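PDB 6RO8: cytochrome P450 RhF from Acinetobacter radioresistens, which probably acts as a heme-thiolate monooxygenase, this chain being the heme domain of a longer protein that also carries a 2Fe-2S domain. Local coordinates for residues Q25-N30 with L46-A51; K29-D32 with P37-Q40; E170-V175 with C392-E397; A282-L287 with R421-L426. All coordinates share one frame; numbering follows the deposited sequence.

Interaction 1 (Q25-N30 with L46-A51); sequences QQKGKN and LKEFRA
Gly-28 and Phe-49 mark the closest passage of the two backbones, their CA atoms 8.0 Å apart. The short helical segments 25-29 and 47-51 approach to 11.1 Å between axes and run at 121° to each other, neither parallel nor fully antiparallel. At Gly-28, which has no side chain, the ring of Phe-49 lies directly against the backbone of the first helix: CZ lies 3.5 Å from the backbone N of Gly-28 and CE1 3.5 Å from its CA. The ring arrives edge-on, with the carbonyl carbon of Lys-27 and the nitrogen of Gly-28 close to its plane, and CZ also meets CB of Lys-27. Phe-49 further stacks on Phe-56, which belongs to the outer strand 55-58 of the mixed sheet. The contact thus joins the N-terminal helix 20-29 to helix 47-52, the short helix that leads into the N-terminal strand pair of the P450 fold, away from the heme.

Nearer the surface, the side chains of Lys-27 and Glu-48 lie roughly perpendicular. The lysine chain bends repeatedly beyond CG (chi2 -139°, chi3 -109°), carrying CE to 3.7 Å from Glu-48 OE1. Its NZ stays 4.2 Å from Glu-48 OE2, too far for a salt bridge. A water spans the charges instead, giving a hydrogen to Glu-48 OE2 and accepting a weak bond from Lys-27 NZ.

Interaction 2 (K29-D32 with P37-Q40); sequences KNFD and PYQQ
Phe-31 and Tyr-38 take almost the same first torsion, with chi1 at -168° and -167°, each setting CG opposite its own backbone nitrogen and next to its carbonyl carbon. From the loop this carries the phenyl ring of Phe-31 forward to the helix, while the phenol of Tyr-38 reaches back from the helix, and one side chain is set square to the other. The rim of the phenyl ring does the touching: CE1 and CZ of Phe-31 both lie 3.9 Å from Tyr-38 CD1, which sits in the plane of the phenyl ring at its edge. On the tyrosine side the approach is oblique. The contact is apolar and small, with 110 Å² buried over both segments. A looser touch comes from the backbone, where Asp-32 O lies 4.2 Å from Tyr-38 CB.

Outside partners hold Tyr-38 and the neighbouring Asp-32. The hydroxyl of Tyr-38 is hydrogen-bonded to Thr-418 O, which should limit swinging of the ring. The carboxylate of Asp-32 turns to other tasks, OD1 accepting from Phe-34 N and OD2 forming a salt bridge with Arg-204.

The pair joins the loop after helix 20-29 to helix 36-40, the next helix in the chain, in the N-terminal region of the P450 fold beside its mixed five-stranded sheet. Two strands of that sheet are close by: the carbonyl oxygen of Phe-31 bonds Ser-58 OG on strand 55-58, and Tyr-38 packs on Ala-319, beside the start of strand 320-324.

Interaction 3 (E170-V175 with C392-E397); sequences EIPLMV and CIFIEE
Ile-171 and Phe-394 run antiparallel alongside one another, each reaching from its own helix. In Ile-171 a chi1 of -80° sets CG2 opposite the backbone nitrogen, and this methyl branch comes closest, 3.8 Å from Phe-394 CZ. The longer branch remains extended (chi2 175°) and places its CD1 4.0 Å from Phe-394 CE1, so both arms of the isoleucine lie along one end of the ring. CB adds a further touch on CZ. Phe-394 has its CG opposite the carbonyl carbon (chi1 -78°), which projects the ring straight across the gap between helices whose nearest CA atoms, those of Ile-171 and Phe-394, are 9.8 Å apart. Pro-172 borders the same end of the ring: its CD is 4.1 Å from Phe-394 CZ, at the edge of the ring and near its plane. All three side chains are buried and the contact is wholly apolar.

Helix 273-288 covers another flank, meeting Pro-172 through Ala-276 and Phe-394 through Ser-279, while Ile-171 leans on Val-148 of helix 134-155. In the four-helix core common to P450s, helices 134-155, 170-179 and 384-401 correspond to helices D, E and L, and helix 273-288 to the C-terminal part of the long central helix.

Interaction 4 (A282-L287 with R421-L426); sequences ALKLLL and RGPEAL
The C-terminal part of the long central helix of the P450 fold, residues 273-288, is met here by the loop that leads into strand 427-429, with Leu-426 straddling the helix surface at Leu-283 and Lys-284. The two methyl groups of this leucine divide the work. CD2 lies 3.7 Å from CB of Leu-283, while CD1 lies at the same distance, 3.7 Å, from CB of Lys-284. A first torsion of -162° turns CG of Leu-426 away from its backbone nitrogen, and chi2 of 65° spreads the methyls over the neighbouring pair of helical residues. The backbones come nearest at Lys-284 and Leu-426, whose CA atoms are 7.2 Å apart.

Lys-284 contributes its aliphatic stem. The chain stays extended as far as CE, CD passing 4.2 Å from Pro-423 CG, with the proline ring pointing the contrary way; it then bends at chi4 (-53°), and the ammonium group makes a cation-pi contact with Phe-412. Polar bonds also hold the loop: Arg-421 O accepts from Asn-281 ND2 of helix 273-288, and Leu-426 N donates to Asp-162 OD1 of strand 160-162.

Phe-420, next to Arg-421, lines the pocket of the bound histidine. A C-terminal loop running from the active-site cavity along the central helix into a small antiparallel sheet is a feature of the cytochrome P450 fold.

Interactions 1 and 2 form one N-terminal cluster, their centres about 9 Å apart: they share Lys-29 and Asn-30, and Phe-31 packs against both Leu-46 and Phe-49. Interactions 3 and 4 lie deeper in the helical part, with centres about 14 Å apart; their segments alternate along the chain, and Ile-395 of helix 384-401 touches Leu-283 and Leu-286 of helix 273-288. Interactions 1 and 3 sit on opposite sides of the chain's centre, their own centres about 37 Å apart. The two regions are bridged by Arg-421, whose NH1 is probably hydrogen-bonded to Gln-39 O, linking interaction 2 to interaction 4. This joins the N-terminal region to the loop near the C-terminus.

Interaction 1 (Q25-N30 with L46-A51)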
loop_
_atom_site.group_PDB
_atom_site.type_symbol
_atom_site.label_atom_id
_atom_site.label_comp_id
_atom_site.label_asym_id
_atom_site.label_seq_id
_atom_site.Cartn_x
_atom_site.Cartn_y
_atom_site.Cartn_z
ATOM N N GLN A 25 -2.447 27.706 -10.492
ATOM C CA GLN A 25 -2.101 26.971 -11.702
ATOM C C GLN A 25 -0.603 26.764 -11.799
ATOM O O GLN A 25 -0.142 25.667 -12.126
ATOM C CB GLN A 25 -2.638 27.696 -12.929
ATOM C CG GLN A 25 -4.012 28.267 -12.689
ATOM C CD GLN A 25 -4.889 28.236 -13.911
ATOM O OE1 GLN A 25 -5.371 27.173 -14.315
ATOM N NE2 GLN A 25 -5.110 29.401 -14.510
ATOM N N GLN A 26 0.175 27.793 -11.474
ATOM C CA GLN A 26 1.621 27.617 -11.426
ATOM C C GLN A 26 2.025 26.589 -10.365
ATOM O O GLN A 26 2.886 25.738 -10.617
ATOM C CB GLN A 26 2.300 28.956 -11.172
ATOM C CG GLN A 26 3.760 28.957 -11.577
ATOM C CD GLN A 26 3.952 28.896 -13.087
ATOM O OE1 GLN A 26 5.014 28.489 -13.575
ATOM N NE2 GLN A 26 2.923 29.298 -13.837
ATOM N N LYS A 27 1.424 26.653 -9.169
ATOM C CA LYS A 27 1.763 25.666 -8.149
ATOM C C LYS A 27 1.452 24.262 -8.645
ATOM O O LYS A 27 2.214 23.322 -8.392
ATOM C CB LYS A 27 1.013 25.937 -6.843
ATOM C CG LYS A 27 1.467 27.158 -6.062
ATOM C CD LYS A 27 1.510 26.840 -4.569
ATOM C CE LYS A 27 0.404 27.547 -3.785
ATOM N NZ LYS A 27 0.864 28.836 -3.175
ATOM N N GLY A 28 0.339 24.111 -9.369
ATOM C CA GLY A 28 -0.015 22.808 -9.905
ATOM C C GLY A 28 0.927 22.352 -11.000
ATOM O O GLY A 28 1.340 21.188 -11.030
ATOM N N LYS A 29 1.277 23.259 -11.917
ATOM C CA LYS A 29 2.299 22.947 -12.907
ATOM C C LYS A 29 3.571 22.453 -12.236
ATOM O O LYS A 29 4.200 21.497 -12.702
ATOM C CB LYS A 29 2.599 24.174 -13.761
ATOM C CG LYS A 29 3.676 23.929 -14.808
ATOM C CD LYS A 29 4.026 25.201 -15.592
ATOM C CE LYS A 29 5.489 25.604 -15.396
ATOM N NZ LYS A 29 5.729 27.033 -15.754
ATOM N N ASN A 30 3.949 23.065 -11.120
ATOM C CA ASN A 30 5.186 22.714 -10.441
ATOM C C ASN A 30 5.011 21.647 -9.380
ATOM O O ASN A 30 5.933 21.428 -8.593
ATOM C CB ASN A 30 5.793 23.961 -9.810
ATOM C CG ASN A 30 6.198 24.965 -10.842
ATOM O OD1 ASN A 30 6.669 24.590 -11.908
ATOM N ND2 ASN A 30 6.009 26.245 -10.549
ATOM N N LEU A 46 -2.878 19.066 -1.111
ATOM C CA LEU A 46 -3.791 19.163 -2.241
ATOM C C LEU A 46 -5.092 19.863 -1.866
ATOM O O LEU A 46 -6.031 19.907 -2.669
ATOM C CB LEU A 46 -4.049 17.769 -2.822
ATOM C CG LEU A 46 -2.739 17.284 -3.478
ATOM C CD1 LEU A 46 -2.649 15.769 -3.668
ATOM C CD2 LEU A 46 -2.455 18.046 -4.793
ATOM N N LYS A 47 -5.150 20.440 -0.668
ATOM C CA LYS A 47 -6.393 21.030 -0.192
ATOM C C LYS A 47 -6.856 22.191 -1.082
ATOM O O LYS A 47 -8.016 22.222 -1.514
ATOM C CB LYS A 47 -6.227 21.473 1.259
ATOM C CG LYS A 47 -7.555 21.769 1.916
ATOM C CD LYS A 47 -7.452 21.679 3.415
ATOM C CE LYS A 47 -8.820 21.661 4.039
ATOM N NZ LYS A 47 -8.711 21.820 5.511
ATOM N N GLU A 48 -5.973 23.161 -1.364
ATOM C CA GLU A 48 -6.353 24.251 -2.266
ATOM C C GLU A 48 -6.841 23.705 -3.599
ATOM O O GLU A 48 -7.777 24.247 -4.205
ATOM C CB GLU A 48 -5.175 25.195 -2.527
ATOM C CG GLU A 48 -4.405 25.729 -1.336
ATOM C CD GLU A 48 -3.012 26.232 -1.751
ATOM O OE1 GLU A 48 -2.118 25.397 -2.052
ATOM O OE2 GLU A 48 -2.818 27.467 -1.808
ATOM N N PHE A 49 -6.204 22.634 -4.079
ATOM C CA PHE A 49 -6.562 22.079 -5.379
ATOM C C PHE A 49 -7.926 21.396 -5.343
ATOM O O PHE A 49 -8.709 21.531 -6.291
ATOM C CB PHE A 49 -5.474 21.118 -5.855
ATOM C CG PHE A 49 -4.167 21.794 -6.164
ATOM C CD1 PHE A 49 -3.959 22.394 -7.399
ATOM C CD2 PHE A 49 -3.152 21.839 -5.217
ATOM C CE1 PHE A 49 -2.753 23.017 -7.690
ATOM C CE2 PHE A 49 -1.936 22.465 -5.504
ATOM C CZ PHE A 49 -1.738 23.056 -6.739
ATOM N N ARG A 50 -8.234 20.655 -4.268
ATOM C CA ARG A 50 -9.599 20.162 -4.114
ATOM C C ARG A 50 -10.593 21.302 -4.252
ATOM O O ARG A 50 -11.653 21.143 -4.869
ATOM C CB ARG A 50 -9.791 19.449 -2.766
ATOM C CG ARG A 50 -9.046 18.139 -2.652
ATOM C CD ARG A 50 -9.584 17.229 -1.543
ATOM N NE ARG A 50 -9.399 17.750 -0.187
ATOM C CZ ARG A 50 -8.242 17.771 0.462
ATOM N NH1 ARG A 50 -7.151 17.327 -0.131
ATOM N NH2 ARG A 50 -8.176 18.243 1.705
ATOM N N ALA A 51 -10.235 22.472 -3.738
ATOM C CA ALA A 51 -11.151 23.601 -3.708
ATOM C C ALA A 51 -11.314 24.255 -5.077
ATOM O O ALA A 51 -12.444 24.453 -5.536
ATOM C CB ALA A 51 -10.674 24.630 -2.685
HETATM O O HOH W 1 -1.983 29.467 -4.251
#

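Interaction 2 (K29-D32 with P37-Q40)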
loop_
_atom_site.group_PDB
_atom_site.type_symbol
_atom_site.label_atom_id
_atom_site.label_comp_id
_atom_site.label_asym_id
_atom_site.label_seq_id
_atom_site.Cartn_x
_atom_site.Cartn_y
_atom_site.Cartn_z
ATOM N N LYS A 29 1.277 23.259 -11.917
ATOM C CA LYS A 29 2.299 22.947 -12.907
ATOM C C LYS A 29 3.571 22.453 -12.236
ATOM O O LYS A 29 4.200 21.497 -12.702
ATOM C CB LYS A 29 2.599 24.174 -13.761
ATOM C CG LYS A 29 3.676 23.929 -14.808
ATOM C CD LYS A 29 4.026 25.201 -15.592
ATOM C CE LYS A 29 5.489 25.604 -15.396
ATOM N NZ LYS A 29 5.729 27.033 -15.754
ATOM N N ASN A 30 3.949 23.065 -11.120
ATOM C CA ASN A 30 5.186 22.714 -10.441
ATOM C C ASN A 30 5.011 21.647 -9.380
ATOM O O ASN A 30 5.933 21.428 -8.593
ATOM C CB ASN A 30 5.793 23.961 -9.810
ATOM C CG ASN A 30 6.198 24.965 -10.842
ATOM O OD1 ASN A 30 6.669 24.590 -11.908
ATOM N ND2 ASN A 30 6.009 26.245 -10.549
ATOM N N PHE A 31 3.865 20.983 -9.322
ATOM C CA PHE A 31 3.580 20.196 -8.135
ATOM C C PHE A 31 4.510 18.994 -8.076
ATOM O O PHE A 31 4.484 18.127 -8.958
ATOM C CB PHE A 31 2.117 19.762 -8.092
ATOM C CG PHE A 31 1.719 19.198 -6.758
ATOM C CD1 PHE A 31 1.972 17.873 -6.452
ATOM C CD2 PHE A 31 1.129 19.999 -5.789
ATOM C CE1 PHE A 31 1.632 17.351 -5.211
ATOM C CE2 PHE A 31 0.788 19.473 -4.534
ATOM C CZ PHE A 31 1.052 18.150 -4.249
ATOM N N ASP A 32 5.341 18.961 -7.035
ATOM C CA ASP A 32 6.315 17.897 -6.822
ATOM C C ASP A 32 5.947 17.101 -5.573
ATOM O O ASP A 32 5.992 17.629 -4.451
ATOM C CB ASP A 32 7.723 18.476 -6.698
ATOM C CG ASP A 32 8.798 17.411 -6.736
ATOM O OD1 ASP A 32 8.464 16.207 -6.733
ATOM O OD2 ASP A 32 9.988 17.779 -6.785
ATOM N N PRO A 37 5.705 19.819 1.307
ATOM C CA PRO A 37 4.272 19.760 1.698
ATOM C C PRO A 37 3.643 18.404 1.479
ATOM O O PRO A 37 3.053 17.863 2.424
ATOM C CB PRO A 37 3.627 20.846 0.828
ATOM C CG PRO A 37 4.770 21.722 0.421
ATOM C CD PRO A 37 5.948 20.835 0.286
ATOM N N TYR A 38 3.755 17.832 0.273
ATOM C CA TYR A 38 3.237 16.484 0.043
ATOM C C TYR A 38 3.781 15.507 1.074
ATOM O O TYR A 38 3.020 14.789 1.731
ATOM C CB TYR A 38 3.584 16.014 -1.371
ATOM C CG TYR A 38 2.832 14.762 -1.805
ATOM C CD1 TYR A 38 1.502 14.839 -2.243
ATOM C CD2 TYR A 38 3.439 13.496 -1.758
ATOM C CE1 TYR A 38 0.814 13.714 -2.648
ATOM C CE2 TYR A 38 2.741 12.355 -2.141
ATOM C CZ TYR A 38 1.439 12.478 -2.595
ATOM O OH TYR A 38 0.758 11.361 -2.995
ATOM N N GLN A 39 5.103 15.481 1.234
ATOM C CA GLN A 39 5.763 14.570 2.159
ATOM C C GLN A 39 5.371 14.811 3.614
ATOM O O GLN A 39 5.412 13.875 4.415
ATOM C CB GLN A 39 7.277 14.676 1.989
ATOM C CG GLN A 39 7.780 14.049 0.707
ATOM C CD GLN A 39 7.412 12.559 0.605
ATOM O OE1 GLN A 39 7.699 11.758 1.515
ATOM N NE2 GLN A 39 6.767 12.191 -0.499
ATOM N N GLN A 40 4.961 16.026 3.975
ATOM C CA GLN A 40 4.463 16.247 5.327
ATOM C C GLN A 40 3.036 15.740 5.497
ATOM O O GLN A 40 2.701 15.162 6.539
ATOM C CB GLN A 40 4.527 17.731 5.669
ATOM C CG GLN A 40 5.785 18.166 6.367
ATOM C CD GLN A 40 5.747 19.645 6.683
ATOM O OE1 GLN A 40 4.726 20.297 6.480
ATOM N NE2 GLN A 40 6.856 20.185 7.172
#

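Interaction 3 (E170-V175 with C392-E397)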
loop_
_atom_site.group_PDB
_atom_site.type_symbol
_atom_site.label_atom_id
_atom_site.label_comp_id
_atom_site.label_asym_id
_atom_site.label_seq_id
_atom_site.Cartn_x
_atom_site.Cartn_y
_atom_site.Cartn_z
ATOM N N GLU A 170 7.506 -6.779 11.400
ATOM C CA GLU A 170 7.891 -8.182 11.402
ATOM C C GLU A 170 6.674 -9.102 11.339
ATOM O O GLU A 170 6.690 -10.114 10.631
ATOM C CB GLU A 170 8.717 -8.451 12.644
ATOM C CG GLU A 170 9.781 -9.477 12.521
ATOM C CD GLU A 170 10.331 -9.760 13.883
ATOM O OE1 GLU A 170 10.425 -8.786 14.668
ATOM O OE2 GLU A 170 10.606 -10.938 14.193
ATOM N N ILE A 171 5.610 -8.776 12.066
ATOM C CA ILE A 171 4.442 -9.653 12.109
ATOM C C ILE A 171 3.715 -9.662 10.763
ATOM O O ILE A 171 3.451 -10.752 10.235
ATOM C CB ILE A 171 3.510 -9.276 13.272
ATOM C CG1 ILE A 171 4.069 -9.850 14.575
ATOM C CG2 ILE A 171 2.099 -9.791 13.030
ATOM C CD1 ILE A 171 3.298 -9.438 15.817
ATOM N N PRO A 172 3.372 -8.510 10.159
ATOM C CA PRO A 172 2.735 -8.570 8.833
ATOM C C PRO A 172 3.563 -9.339 7.831
ATOM O O PRO A 172 2.999 -10.093 7.026
ATOM C CB PRO A 172 2.596 -7.093 8.438
ATOM C CG PRO A 172 2.603 -6.381 9.714
ATOM C CD PRO A 172 3.573 -7.116 10.576
ATOM N N LEU A 173 4.893 -9.182 7.879
ATOM C CA LEU A 173 5.776 -9.968 7.025
ATOM C C LEU A 173 5.569 -11.462 7.251
ATOM O O LEU A 173 5.302 -12.212 6.305
ATOM C CB LEU A 173 7.230 -9.586 7.287
ATOM C CG LEU A 173 8.237 -10.418 6.479
ATOM C CD1 LEU A 173 7.926 -10.320 4.983
ATOM C CD2 LEU A 173 9.689 -9.999 6.745
ATOM N N MET A 174 5.670 -11.909 8.506
ATOM C CA MET A 174 5.492 -13.324 8.807
ATOM C C MET A 174 4.124 -13.828 8.368
ATOM O O MET A 174 4.008 -14.913 7.784
ATOM C CB MET A 174 5.670 -13.559 10.296
ATOM C CG MET A 174 7.064 -13.864 10.701
ATOM S SD MET A 174 7.033 -13.833 12.485
ATOM C CE MET A 174 7.485 -12.130 12.803
ATOM N N VAL A 175 3.073 -13.073 8.671
ATOM C CA VAL A 175 1.734 -13.453 8.240
ATOM C C VAL A 175 1.709 -13.636 6.721
ATOM O O VAL A 175 1.223 -14.656 6.201
ATOM C CB VAL A 175 0.716 -12.404 8.730
ATOM C CG1 VAL A 175 -0.646 -12.628 8.119
ATOM C CG2 VAL A 175 0.643 -12.432 10.274
ATOM N N CYS A 392 -6.790 -4.559 13.521
ATOM C CA CYS A 392 -7.595 -4.730 14.742
ATOM C C CYS A 392 -6.842 -5.472 15.839
ATOM O O CYS A 392 -6.794 -4.999 16.981
ATOM C CB CYS A 392 -8.914 -5.425 14.404
ATOM S SG CYS A 392 -9.845 -4.534 13.136
ATOM N N ILE A 393 -6.234 -6.617 15.516
ATOM C CA ILE A 393 -5.543 -7.391 16.545
ATOM C C ILE A 393 -4.426 -6.566 17.180
ATOM O O ILE A 393 -4.282 -6.539 18.411
ATOM C CB ILE A 393 -5.011 -8.716 15.971
ATOM C CG1 ILE A 393 -6.169 -9.687 15.706
ATOM C CG2 ILE A 393 -4.027 -9.371 16.935
ATOM C CD1 ILE A 393 -5.948 -10.579 14.481
ATOM N N PHE A 394 -3.642 -5.854 16.365
ATOM C CA PHE A 394 -2.624 -4.971 16.935
ATOM C C PHE A 394 -3.239 -4.048 17.969
ATOM O O PHE A 394 -2.816 -4.021 19.130
ATOM C CB PHE A 394 -1.936 -4.134 15.856
ATOM C CG PHE A 394 -0.914 -4.877 15.069
ATOM C CD1 PHE A 394 0.019 -5.683 15.701
ATOM C CD2 PHE A 394 -0.885 -4.765 13.681
ATOM C CE1 PHE A 394 0.965 -6.365 14.954
ATOM C CE2 PHE A 394 0.045 -5.443 12.940
ATOM C CZ PHE A 394 0.974 -6.238 13.570
ATOM N N ILE A 395 -4.272 -3.312 17.566
ATOM C CA ILE A 395 -4.851 -2.298 18.435
ATOM C C ILE A 395 -5.565 -2.933 19.629
ATOM O O ILE A 395 -5.477 -2.428 20.759
ATOM C CB ILE A 395 -5.792 -1.401 17.618
ATOM C CG1 ILE A 395 -5.000 -0.683 16.527
ATOM C CG2 ILE A 395 -6.512 -0.423 18.531
ATOM C CD1 ILE A 395 -5.875 -0.116 15.430
ATOM N N GLU A 396 -6.289 -4.037 19.404
ATOM C CA GLU A 396 -6.942 -4.721 20.512
ATOM C C GLU A 396 -5.914 -5.143 21.549
ATOM O O GLU A 396 -6.059 -4.836 22.738
ATOM C CB GLU A 396 -7.739 -5.933 20.013
ATOM C CG GLU A 396 -8.811 -6.448 21.008
ATOM C CD GLU A 396 -8.231 -7.375 22.077
ATOM O OE1 GLU A 396 -7.107 -7.860 21.834
ATOM O OE2 GLU A 396 -8.881 -7.611 23.149
ATOM N N GLU A 397 -4.851 -5.829 21.106
ATOM C CA GLU A 397 -3.845 -6.323 22.041
ATOM C C GLU A 397 -3.238 -5.173 22.829
ATOM O O GLU A 397 -3.180 -5.211 24.066
ATOM C CB GLU A 397 -2.759 -7.106 21.298
ATOM C CG GLU A 397 -1.773 -7.891 22.203
ATOM C CD GLU A 397 -2.413 -9.145 22.821
ATOM O OE1 GLU A 397 -1.815 -9.741 23.762
ATOM O OE2 GLU A 397 -3.521 -9.536 22.368
#

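Interaction 4 (A282-L287 with R421-L426)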
loop_
_atom_site.group_PDB
_atom_site.type_symbol
_atom_site.label_atom_id
_atom_site.label_comp_id
_atom_site.label_asym_id
_atom_site.label_seq_id
_atom_site.Cartn_x
_atom_site.Cartn_y
_atom_site.Cartn_z
ATOM N N ALA A 282 -2.361 4.009 12.034
ATOM C CA ALA A 282 -3.537 3.933 12.892
ATOM C C ALA A 282 -3.167 4.115 14.356
ATOM O O ALA A 282 -3.817 4.885 15.070
ATOM C CB ALA A 282 -4.261 2.606 12.663
ATOM N N LEU A 283 -2.125 3.415 14.816
ATOM C CA LEU A 283 -1.682 3.566 16.196
ATOM C C LEU A 283 -1.198 4.985 16.465
ATOM O O LEU A 283 -1.477 5.547 17.534
ATOM C CB LEU A 283 -0.580 2.561 16.520
ATOM C CG LEU A 283 -1.016 1.114 16.639
ATOM C CD1 LEU A 283 0.169 0.204 16.425
ATOM C CD2 LEU A 283 -1.621 0.866 17.990
ATOM N N LYS A 284 -0.472 5.578 15.506
ATOM C CA LYS A 284 -0.060 6.975 15.646
ATOM C C LYS A 284 -1.276 7.894 15.802
ATOM O O LYS A 284 -1.301 8.764 16.678
ATOM C CB LYS A 284 0.795 7.379 14.440
ATOM C CG LYS A 284 1.271 8.829 14.381
ATOM C CD LYS A 284 2.316 8.987 13.267
ATOM C CE LYS A 284 2.665 10.447 13.027
ATOM N NZ LYS A 284 1.434 11.259 12.799
ATOM N N LEU A 285 -2.295 7.701 14.960
ATOM C CA LEU A 285 -3.512 8.501 15.027
ATOM C C LEU A 285 -4.223 8.336 16.361
ATOM O O LEU A 285 -4.532 9.324 17.038
ATOM C CB LEU A 285 -4.450 8.093 13.898
ATOM C CG LEU A 285 -4.521 8.917 12.632
ATOM C CD1 LEU A 285 -5.589 8.306 11.755
ATOM C CD2 LEU A 285 -4.854 10.352 12.977
ATOM N N LEU A 286 -4.512 7.088 16.750
ATOM C CA LEU A 286 -5.341 6.840 17.923
ATOM C C LEU A 286 -4.606 7.117 19.228
ATOM O O LEU A 286 -5.239 7.528 20.205
ATOM C CB LEU A 286 -5.866 5.396 17.902
ATOM C CG LEU A 286 -6.621 4.946 16.636
ATOM C CD1 LEU A 286 -6.715 3.411 16.540
ATOM C CD2 LEU A 286 -8.025 5.576 16.498
ATOM N N LEU A 287 -3.292 6.886 19.278
ATOM C CA LEU A 287 -2.528 7.154 20.494
ATOM C C LEU A 287 -2.376 8.638 20.758
ATOM O O LEU A 287 -2.027 9.022 21.887
ATOM C CB LEU A 287 -1.143 6.514 20.418
ATOM C CG LEU A 287 -1.092 5.018 20.716
ATOM C CD1 LEU A 287 0.346 4.573 20.834
ATOM C CD2 LEU A 287 -1.834 4.695 21.975
ATOM N N ARG A 421 2.881 5.375 2.561
ATOM C CA ARG A 421 3.054 6.334 3.649
ATOM C C ARG A 421 2.894 5.651 5.003
ATOM O O ARG A 421 1.841 5.077 5.313
ATOM C CB ARG A 421 2.068 7.496 3.527
ATOM C CG ARG A 421 2.379 8.592 4.511
ATOM C CD ARG A 421 1.595 9.869 4.268
ATOM N NE ARG A 421 1.909 10.857 5.300
ATOM C CZ ARG A 421 3.004 11.619 5.311
ATOM N NH1 ARG A 421 3.890 11.537 4.327
ATOM N NH2 ARG A 421 3.208 12.485 6.299
ATOM N N GLY A 422 3.949 5.733 5.809
ATOM C CA GLY A 422 3.907 5.349 7.194
ATOM C C GLY A 422 5.190 5.796 7.855
ATOM O O GLY A 422 6.224 5.962 7.203
ATOM N N PRO A 423 5.145 6.022 9.162
ATOM C CA PRO A 423 6.339 6.504 9.865
ATOM C C PRO A 423 7.353 5.379 10.029
ATOM O O PRO A 423 6.991 4.220 10.238
ATOM C CB PRO A 423 5.785 6.961 11.216
ATOM C CG PRO A 423 4.595 6.030 11.450
ATOM C CD PRO A 423 4.031 5.698 10.076
ATOM N N GLU A 424 8.640 5.728 9.923
ATOM C CA GLU A 424 9.687 4.713 10.034
ATOM C C GLU A 424 9.811 4.184 11.462
ATOM O O GLU A 424 10.110 3.002 11.668
ATOM C CB GLU A 424 11.019 5.282 9.557
ATOM C CG GLU A 424 10.861 6.049 8.290
ATOM C CD GLU A 424 12.082 6.005 7.421
ATOM O OE1 GLU A 424 12.735 7.061 7.275
ATOM O OE2 GLU A 424 12.379 4.918 6.885
ATOM N N ALA A 425 9.595 5.042 12.453
ATOM C CA ALA A 425 9.572 4.639 13.845
ATOM C C ALA A 425 8.258 5.074 14.480
ATOM O O ALA A 425 7.593 6.003 14.004
ATOM C CB ALA A 425 10.758 5.239 14.613
ATOM N N LEU A 426 7.879 4.381 15.562
ATOM C CA LEU A 426 6.697 4.724 16.357
ATOM C C LEU A 426 7.088 4.576 17.834
ATOM O O LEU A 426 6.822 3.553 18.471
ATOM C CB LEU A 426 5.496 3.848 15.988
ATOM C CG LEU A 426 4.133 4.404 16.422
ATOM C CD1 LEU A 426 3.794 5.712 15.703
ATOM C CD2 LEU A 426 3.007 3.385 16.256
#